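N(G),N(G)-dimethylarginine dimethylaminohydrolase (Pseudomonas aeruginosa, PDB 1H70) hydrolyses asymmetric dimethylarginine and monomethylarginine, inhibitors of nitric oxide synthase, to citrulline and dimethylamine or methylamine. Local coordinates at residues F64-A76 with V114-F126. The protein carries 1 engineered substitution. Sequence-based numbering, arbitrary orientation.
With CIR (citrulline), chain B.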
ATOM      1  N   PHE A  64      -1.899   5.138   7.480  1.00  7.59           N
ATOM      2  CA  PHE A  64      -1.713   4.050   6.527  1.00  8.55           C
ATOM      3  C   PHE A  64      -3.049   3.509   6.018  1.00  8.83           C
ATOM      4  O   PHE A  64      -3.444   2.349   6.271  1.00  7.97           O
ATOM      5  CB  PHE A  64      -0.864   2.929   7.146  1.00  8.70           C
ATOM      6  CG  PHE A  64       0.490   3.434   7.594  1.00  8.84           C
ATOM      7  CD1 PHE A  64       0.917   3.255   8.902  1.00 10.64           C
ATOM      8  CD2 PHE A  64       1.301   4.106   6.699  1.00 10.65           C
ATOM      9  CE1 PHE A  64       2.154   3.732   9.309  1.00 10.91           C
ATOM     10  CE2 PHE A  64       2.564   4.587   7.098  1.00 11.85           C
ATOM     11  CZ  PHE A  64       2.985   4.386   8.399  1.00 11.31           C
ATOM     12  N   VAL A  65      -3.734   4.358   5.262  1.00  8.30           N
ATOM     13  CA  VAL A  65      -5.055   4.046   4.717  1.00  8.09           C
ATOM     14  C   VAL A  65      -5.073   2.886   3.719  1.00  9.07           C
ATOM     15  O   VAL A  65      -6.153   2.330   3.435  1.00  7.25           O
ATOM     16  CB  VAL A  65      -5.716   5.286   4.061  1.00  8.58           C
ATOM     17  CG1 VAL A  65      -5.953   6.361   5.118  1.00  8.15           C
ATOM     18  CG2 VAL A  65      -4.869   5.811   2.876  1.00 10.50           C
ATOM     19  N   GLU A  66      -3.907   2.485   3.216  1.00  8.42           N
ATOM     20  CA  GLU A  66      -3.870   1.321   2.339  1.00  9.06           C
ATOM     21  C   GLU A  66      -4.447   0.077   3.016  1.00  9.21           C
ATOM     22  O   GLU A  66      -5.094  -0.695   2.351  1.00 10.14           O
ATOM     23  CB  GLU A  66      -2.425   1.020   1.915  1.00 10.04           C
ATOM     24  CG  GLU A  66      -2.232  -0.327   1.232  1.00  9.56           C
ATOM     25  CD  GLU A  66      -1.058  -0.334   0.278  1.00  9.32           C
ATOM     26  OE1 GLU A  66       0.078  -0.573   0.741  1.00  8.06           O
ATOM     27  OE2 GLU A  66      -1.258  -0.116  -0.923  1.00  9.72           O
ATOM     28  N   ASP A  67      -4.232  -0.125   4.313  1.00  9.16           N
ATOM     29  CA  ASP A  67      -4.669  -1.391   4.938  1.00  8.75           C
ATOM     30  C   ASP A  67      -6.166  -1.648   5.126  1.00  9.58           C
ATOM     31  O   ASP A  67      -6.642  -2.757   4.877  1.00  8.57           O
ATOM     32  CB  ASP A  67      -3.845  -1.636   6.200  1.00  9.80           C
ATOM     33  CG  ASP A  67      -2.382  -1.710   5.871  1.00  8.91           C
ATOM     34  OD1 ASP A  67      -2.031  -2.471   4.919  1.00  9.76           O
ATOM     35  OD2 ASP A  67      -1.560  -1.039   6.497  1.00  8.97           O
ATOM     36  N   PRO A  68      -6.942  -0.662   5.568  1.00 10.32           N
ATOM     37  CA  PRO A  68      -8.375  -0.880   5.804  1.00 10.89           C
ATOM     38  C   PRO A  68      -9.285  -1.101   4.592  1.00 10.41           C
ATOM     39  O   PRO A  68     -10.447  -1.450   4.804  1.00 10.63           O
ATOM     40  CB  PRO A  68      -8.814   0.372   6.580  1.00 10.34           C
ATOM     41  CG  PRO A  68      -7.715   1.375   6.431  1.00 13.15           C
ATOM     42  CD  PRO A  68      -6.485   0.672   5.998  1.00 10.49           C
ATOM     43  N   VAL A  69      -8.837  -0.928   3.349  1.00 10.19           N
ATOM     44  CA  VAL A  69      -9.707  -1.088   2.204  1.00 10.45           C
ATOM     45  C   VAL A  69      -8.925  -1.472   0.964  1.00  9.94           C
ATOM     46  O   VAL A  69      -7.752  -1.133   0.826  1.00 10.60           O
ATOM     47  CB  VAL A  69     -10.402   0.240   1.754  1.00 12.36           C
ATOM     48  CG1 VAL A  69     -11.631  -0.086   0.887  1.00 11.79           C
ATOM     49  CG2 VAL A  69     -10.784   1.171   2.894  1.00 13.24           C
ATOM     50  N   LEU A  70      -9.597  -2.185   0.069  1.00  9.35           N
ATOM     51  CA  LEU A  70      -9.059  -2.470  -1.252  1.00  9.11           C
ATOM     52  C   LEU A  70     -10.022  -1.848  -2.258  1.00  9.94           C
ATOM     53  O   LEU A  70     -11.173  -2.271  -2.360  1.00  8.65           O
ATOM     54  CB  LEU A  70      -8.953  -3.968  -1.527  1.00  9.22           C
ATOM     55  CG  LEU A  70      -8.408  -4.290  -2.918  1.00  8.79           C
ATOM     56  CD1 LEU A  70      -6.908  -3.975  -2.981  1.00  8.88           C
ATOM     57  CD2 LEU A  70      -8.703  -5.779  -3.292  1.00 11.24           C
ATOM     58  N   CYS A  71      -9.554  -0.856  -3.009  1.00  9.79           N
ATOM     59  CA  CYS A  71     -10.393  -0.224  -4.023  1.00 10.18           C
ATOM     60  C   CYS A  71     -10.027  -0.765  -5.401  1.00 11.57           C
ATOM     61  O   CYS A  71      -8.874  -0.675  -5.794  1.00 12.24           O
ATOM     62  CB  CYS A  71     -10.148   1.280  -4.020  1.00  8.36           C
ATOM     63  SG  CYS A  71     -10.578   1.980  -2.423  1.00 10.22           S
ATOM     64  N   THR A  72     -11.001  -1.298  -6.124  1.00 13.09           N
ATOM     65  CA  THR A  72     -10.754  -1.790  -7.476  1.00 14.20           C
ATOM     66  C   THR A  72     -11.593  -0.994  -8.471  1.00 15.36           C
ATOM     67  O   THR A  72     -12.267  -0.039  -8.104  1.00 16.98           O
ATOM     68  CB  THR A  72     -11.073  -3.305  -7.608  1.00 15.39           C
ATOM     69  OG1 THR A  72     -12.497  -3.483  -7.711  1.00 14.95           O
ATOM     70  CG2 THR A  72     -10.632  -4.071  -6.361  1.00 12.62           C
ATOM     71  N   SER A  73     -11.562  -1.366  -9.750  1.00 16.47           N
ATOM     72  CA  SER A  73     -12.373  -0.656 -10.740  1.00 17.31           C
ATOM     73  C   SER A  73     -13.824  -1.101 -10.724  1.00 17.83           C
ATOM     74  O   SER A  73     -14.672  -0.485 -11.381  1.00 19.33           O
ATOM     75  CB  SER A  73     -11.833  -0.944 -12.148  1.00 17.09           C
ATOM     76  OG  SER A  73     -11.780  -2.353 -12.317  1.00 18.14           O
ATOM     77  N   ARG A  74     -14.115  -2.169  -9.993  1.00 17.78           N
ATOM     78  CA  ARG A  74     -15.463  -2.725  -9.951  1.00 18.24           C
ATOM     79  C   ARG A  74     -16.154  -2.584  -8.601  1.00 17.57           C
ATOM     80  O   ARG A  74     -17.385  -2.571  -8.543  1.00 17.80           O
ATOM     81  CB  ARG A  74     -15.430  -4.219 -10.288  1.00 19.45           C
ATOM     82  CG  ARG A  74     -14.585  -4.591 -11.505  1.00 22.96           C
ATOM     83  CD  ARG A  74     -15.361  -4.773 -12.787  1.00 24.29           C
ATOM     84  NE  ARG A  74     -14.454  -4.942 -13.917  1.00 25.81           N
ATOM     85  CZ  ARG A  74     -14.035  -6.098 -14.430  1.00 26.39           C
ATOM     86  NH1 ARG A  74     -14.420  -7.260 -13.927  1.00 25.50           N
ATOM     87  NH2 ARG A  74     -13.206  -6.088 -15.470  1.00 27.09           N
ATOM     88  N   CYS A  75     -15.388  -2.549  -7.515  1.00 16.64           N
ATOM     89  CA  CYS A  75     -15.938  -2.454  -6.171  1.00 15.10           C
ATOM     90  C   CYS A  75     -14.859  -2.114  -5.160  1.00 13.95           C
ATOM     91  O   CYS A  75     -13.678  -2.086  -5.491  1.00 14.09           O
ATOM     92  CB  CYS A  75     -16.551  -3.791  -5.738  1.00 15.96           C
ATOM     93  SG  CYS A  75     -15.318  -5.112  -5.579  1.00 17.62           S
ATOM     94  N   ALA A  76     -15.288  -1.858  -3.923  1.00 12.70           N
ATOM     95  CA  ALA A  76     -14.366  -1.618  -2.819  1.00 12.59           C
ATOM     96  C   ALA A  76     -14.695  -2.682  -1.765  1.00 12.25           C
ATOM     97  O   ALA A  76     -15.865  -3.004  -1.527  1.00 12.90           O
ATOM     98  CB  ALA A  76     -14.497  -0.241  -2.213  1.00 12.83           C
ATOM     99  N   VAL A 114      -7.681  -9.379   7.013  1.00 10.86           N
ATOM    100  CA  VAL A 114      -6.974  -8.941   5.788  1.00 11.33           C
ATOM    101  C   VAL A 114      -6.481  -7.514   5.982  1.00 11.00           C
ATOM    102  O   VAL A 114      -7.215  -6.713   6.525  1.00 10.57           O
ATOM    103  CB  VAL A 114      -7.860  -8.877   4.514  1.00 11.10           C
ATOM    104  CG1 VAL A 114      -7.129  -8.223   3.333  1.00 11.09           C
ATOM    105  CG2 VAL A 114      -8.307 -10.271   4.048  1.00 11.14           C
ATOM    106  N   GLU A 115      -5.262  -7.216   5.538  1.00 10.44           N
ATOM    107  CA  GLU A 115      -4.756  -5.839   5.506  1.00 10.39           C
ATOM    108  C   GLU A 115      -4.307  -5.677   4.060  1.00 10.21           C
ATOM    109  O   GLU A 115      -3.483  -6.459   3.593  1.00  9.29           O
ATOM    110  CB  GLU A 115      -3.625  -5.543   6.507  1.00 10.01           C
ATOM    111  CG  GLU A 115      -4.174  -5.466   7.927  1.00 10.12           C
ATOM    112  CD  GLU A 115      -3.132  -5.333   9.022  1.00 11.74           C
ATOM    113  OE1 GLU A 115      -1.973  -4.971   8.723  1.00 11.28           O
ATOM    114  OE2 GLU A 115      -3.505  -5.568  10.192  1.00 12.97           O
ATOM    115  N   ALA A 116      -4.854  -4.661   3.373  1.00  9.29           N
ATOM    116  CA  ALA A 116      -4.608  -4.484   1.940  1.00  9.11           C
ATOM    117  C   ALA A 116      -3.184  -4.220   1.488  1.00  9.31           C
ATOM    118  O   ALA A 116      -2.898  -4.287   0.290  1.00  8.73           O
ATOM    119  CB  ALA A 116      -5.580  -3.446   1.320  1.00  8.82           C
ATOM    120  N   GLY A 117      -2.263  -3.970   2.412  1.00  9.80           N
ATOM    121  CA  GLY A 117      -0.846  -3.826   2.066  1.00 10.13           C
ATOM    122  C   GLY A 117      -0.308  -5.172   1.579  1.00 10.01           C
ATOM    123  O   GLY A 117       0.739  -5.263   0.946  1.00  9.59           O
ATOM    124  N   ASP A 118      -1.049  -6.243   1.892  1.00 10.16           N
ATOM    125  CA  ASP A 118      -0.712  -7.596   1.467  1.00 10.85           C
ATOM    126  C   ASP A 118      -1.215  -7.883   0.054  1.00 11.04           C
ATOM    127  O   ASP A 118      -1.021  -8.981  -0.461  1.00 11.71           O
ATOM    128  CB  ASP A 118      -1.333  -8.627   2.409  1.00 10.61           C
ATOM    129  CG  ASP A 118      -0.454  -8.955   3.599  1.00 11.23           C
ATOM    130  OD1 ASP A 118       0.754  -9.236   3.376  1.00  9.49           O
ATOM    131  OD2 ASP A 118      -0.929  -8.982   4.774  1.00 10.61           O
ATOM    132  N   ILE A 119      -1.877  -6.894  -0.549  1.00 10.75           N
ATOM    133  CA  ILE A 119      -2.466  -7.081  -1.885  1.00  9.96           C
ATOM    134  C   ILE A 119      -1.816  -6.250  -2.965  1.00 10.63           C
ATOM    135  O   ILE A 119      -1.759  -5.012  -2.908  1.00  9.96           O
ATOM    136  CB  ILE A 119      -3.999  -6.833  -1.833  1.00 10.41           C
ATOM    137  CG1 ILE A 119      -4.636  -7.765  -0.803  1.00  9.83           C
ATOM    138  CG2 ILE A 119      -4.647  -7.128  -3.234  1.00  9.11           C
ATOM    139  CD1 ILE A 119      -6.123  -7.486  -0.512  1.00 11.78           C
ATOM    140  N   MET A 120      -1.374  -6.934  -4.031  1.00 10.43           N
ATOM    141  CA  MET A 120      -0.765  -6.273  -5.175  1.00 10.76           C
ATOM    142  C   MET A 120      -1.601  -6.469  -6.459  1.00 10.87           C
ATOM    143  O   MET A 120      -1.782  -7.582  -6.892  1.00 10.70           O
ATOM    144  CB  MET A 120       0.641  -6.828  -5.425  1.00 11.07           C
ATOM    145  CG  MET A 120       1.383  -6.073  -6.530  1.00 14.36           C
ATOM    146  SD  MET A 120       3.081  -6.612  -6.791  1.00 13.12           S
ATOM    147  CE  MET A 120       2.813  -8.374  -7.192  1.00 15.54           C
ATOM    148  N   MET A 121      -2.105  -5.376  -7.029  1.00  9.96           N
ATOM    149  CA  MET A 121      -2.957  -5.401  -8.215  1.00 10.30           C
ATOM    150  C   MET A 121      -2.140  -5.347  -9.488  1.00 10.33           C
ATOM    151  O   MET A 121      -1.367  -4.394  -9.700  1.00 10.77           O
ATOM    152  CB  MET A 121      -3.894  -4.193  -8.190  1.00 10.73           C
ATOM    153  CG  MET A 121      -4.748  -4.023  -9.435  1.00 10.60           C
ATOM    154  SD  MET A 121      -5.961  -2.647  -9.285  1.00 12.69           S
ATOM    155  CE  MET A 121      -4.846  -1.267  -9.623  1.00 13.07           C
ATOM    156  N   VAL A 122      -2.318  -6.358 -10.333  1.00 11.23           N
ATOM    157  CA  VAL A 122      -1.628  -6.416 -11.631  1.00 11.67           C
ATOM    158  C   VAL A 122      -2.711  -6.656 -12.655  1.00 12.66           C
ATOM    159  O   VAL A 122      -3.109  -7.799 -12.822  1.00 11.44           O
ATOM    160  CB  VAL A 122      -0.601  -7.564 -11.722  1.00 12.15           C
ATOM    161  CG1 VAL A 122       0.147  -7.523 -13.090  1.00 11.23           C
ATOM    162  CG2 VAL A 122       0.384  -7.457 -10.581  1.00 10.85           C
ATOM    163  N   GLY A 123      -3.197  -5.597 -13.301  1.00 13.44           N
ATOM    164  CA  GLY A 123      -4.299  -5.762 -14.246  1.00 15.74           C
ATOM    165  C   GLY A 123      -5.515  -6.167 -13.442  1.00 15.95           C
ATOM    166  O   GLY A 123      -5.812  -5.537 -12.411  1.00 15.30           O
ATOM    167  N   ASP A 124      -6.214  -7.220 -13.855  1.00 16.20           N
ATOM    168  CA  ASP A 124      -7.389  -7.656 -13.086  1.00 16.65           C
ATOM    169  C   ASP A 124      -7.049  -8.788 -12.098  1.00 15.96           C
ATOM    170  O   ASP A 124      -7.951  -9.381 -11.478  1.00 16.77           O
ATOM    171  CB  ASP A 124      -8.524  -8.081 -14.018  1.00 17.45           C
ATOM    172  CG  ASP A 124      -9.022  -6.964 -14.907  1.00 20.89           C
ATOM    173  OD1 ASP A 124      -9.050  -5.780 -14.486  1.00 20.46           O
ATOM    174  OD2 ASP A 124      -9.435  -7.219 -16.069  1.00 23.84           O
ATOM    175  N   HIS A 125      -5.758  -9.080 -11.928  1.00 15.67           N
ATOM    176  CA  HIS A 125      -5.319 -10.122 -10.997  1.00 14.34           C
ATOM    177  C   HIS A 125      -4.820  -9.480  -9.713  1.00 14.44           C
ATOM    178  O   HIS A 125      -4.120  -8.458  -9.765  1.00 14.44           O
ATOM    179  CB  HIS A 125      -4.214 -11.028 -11.557  1.00 14.20           C
ATOM    180  CG  HIS A 125      -3.999 -12.252 -10.725  1.00 14.62           C
ATOM    181  ND1 HIS A 125      -4.805 -13.367 -10.835  1.00 16.58           N
ATOM    182  CD2 HIS A 125      -3.115 -12.522  -9.731  1.00 13.73           C
ATOM    183  CE1 HIS A 125      -4.412 -14.281  -9.958  1.00 16.10           C
ATOM    184  NE2 HIS A 125      -3.380 -13.793  -9.284  1.00 14.68           N
ATOM    185  N   PHE A 126      -5.185 -10.075  -8.580  1.00 12.81           N
ATOM    186  CA  PHE A 126      -4.758  -9.550  -7.271  1.00 11.73           C
ATOM    187  C   PHE A 126      -3.945 -10.577  -6.507  1.00 11.24           C
ATOM    188  O   PHE A 126      -4.462 -11.633  -6.152  1.00 10.96           O
ATOM    189  CB  PHE A 126      -5.972  -9.102  -6.442  1.00 11.37           C
ATOM    190  CG  PHE A 126      -6.683  -7.896  -7.013  1.00 11.97           C
ATOM    191  CD1 PHE A 126      -7.571  -8.043  -8.073  1.00 14.39           C
ATOM    192  CD2 PHE A 126      -6.442  -6.635  -6.517  1.00 11.90           C
ATOM    193  CE1 PHE A 126      -8.220  -6.916  -8.601  1.00 12.72           C
ATOM    194  CE2 PHE A 126      -7.068  -5.518  -7.031  1.00 13.50           C
ATOM    195  CZ  PHE A 126      -7.962  -5.670  -8.093  1.00 14.16           C
TER
HETATM  196  C   CIR B 500       1.564  -1.249  11.182  1.00 10.28           C
HETATM  197  O   CIR B 500       0.428  -1.725  10.877  1.00 11.16           O
HETATM  198  OXT CIR B 500       2.401  -1.967  11.869  1.00 11.56           O
HETATM  199  CA  CIR B 500       1.966   0.116  10.690  1.00 10.18           C
HETATM  200  N   CIR B 500       2.908   0.733  11.643  1.00  9.74           N
HETATM  201  C3  CIR B 500       2.605  -0.003   9.284  1.00  9.08           C
HETATM  202  C4  CIR B 500       1.532  -0.425   8.264  1.00 10.61           C
HETATM  203  C5  CIR B 500       2.173  -0.575   6.895  1.00 12.76           C
HETATM  204  N6  CIR B 500       1.168  -0.910   5.878  1.00 11.81           N
HETATM  205  C7  CIR B 500       1.391  -0.945   4.574  1.00 13.29           C
HETATM  206  O7  CIR B 500       2.495  -0.683   4.071  1.00 12.13           O
HETATM  207  N8  CIR B 500       0.364  -1.264   3.762  1.00 12.44           N
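The acidic side of the citrulline pocket is built where Asp67 meets Ala116 and Gly117, in the pentein fold known for this family. Each oxygen of the Asp67 carboxylate takes a different ureido nitrogen of citrulline: OD1 accepts from CIR N8 at 2.9 Å and OD2 from CIR N6 at 2.8 Å. The CG of Asp67 lies anti to its carbonyl carbon (chi1 -59°), which brings the carboxylate in beside the ligand. Its OD1 is also met, nearly along the C-O axis, by Gly117 N, though that N-H points well off line (133°). Behind the carboxylate, Ala116 N gives an almost straight bond of 3.0 Å to a lone pair of Asp67 O. Consecutive amides thus hold both Asp67 O, which also accepts from Thr79 OG1, and the carboxylate, while Arg86 forms a salt bridge with OD2. The chain of Glu66 reaches over Gly117 CA and its OE1 accepts a second bond from CIR N8; Ser249 binds this same oxygen. Gly117 CA lies 3.3 Å from CIR N8, so the backbone itself lines the pocket here. Glu115 turns its carboxylate to the active-site His163 and to Arg133.

Away from the pocket the contact becomes apolar. Leu70 CD1 rests on Ile119 CG2 (3.9 Å), while Leu70 CD2 reaches Phe126 CD2. Thr72 CG2 approaches the Phe126 ring obliquely, 3.6 Å from Phe126 CZ. Helix 136-148 packs on this apolar row through Met142 and Leu146, while helix 89-100 lies against Val69 and strand 69-71 pairs with strand 76-78.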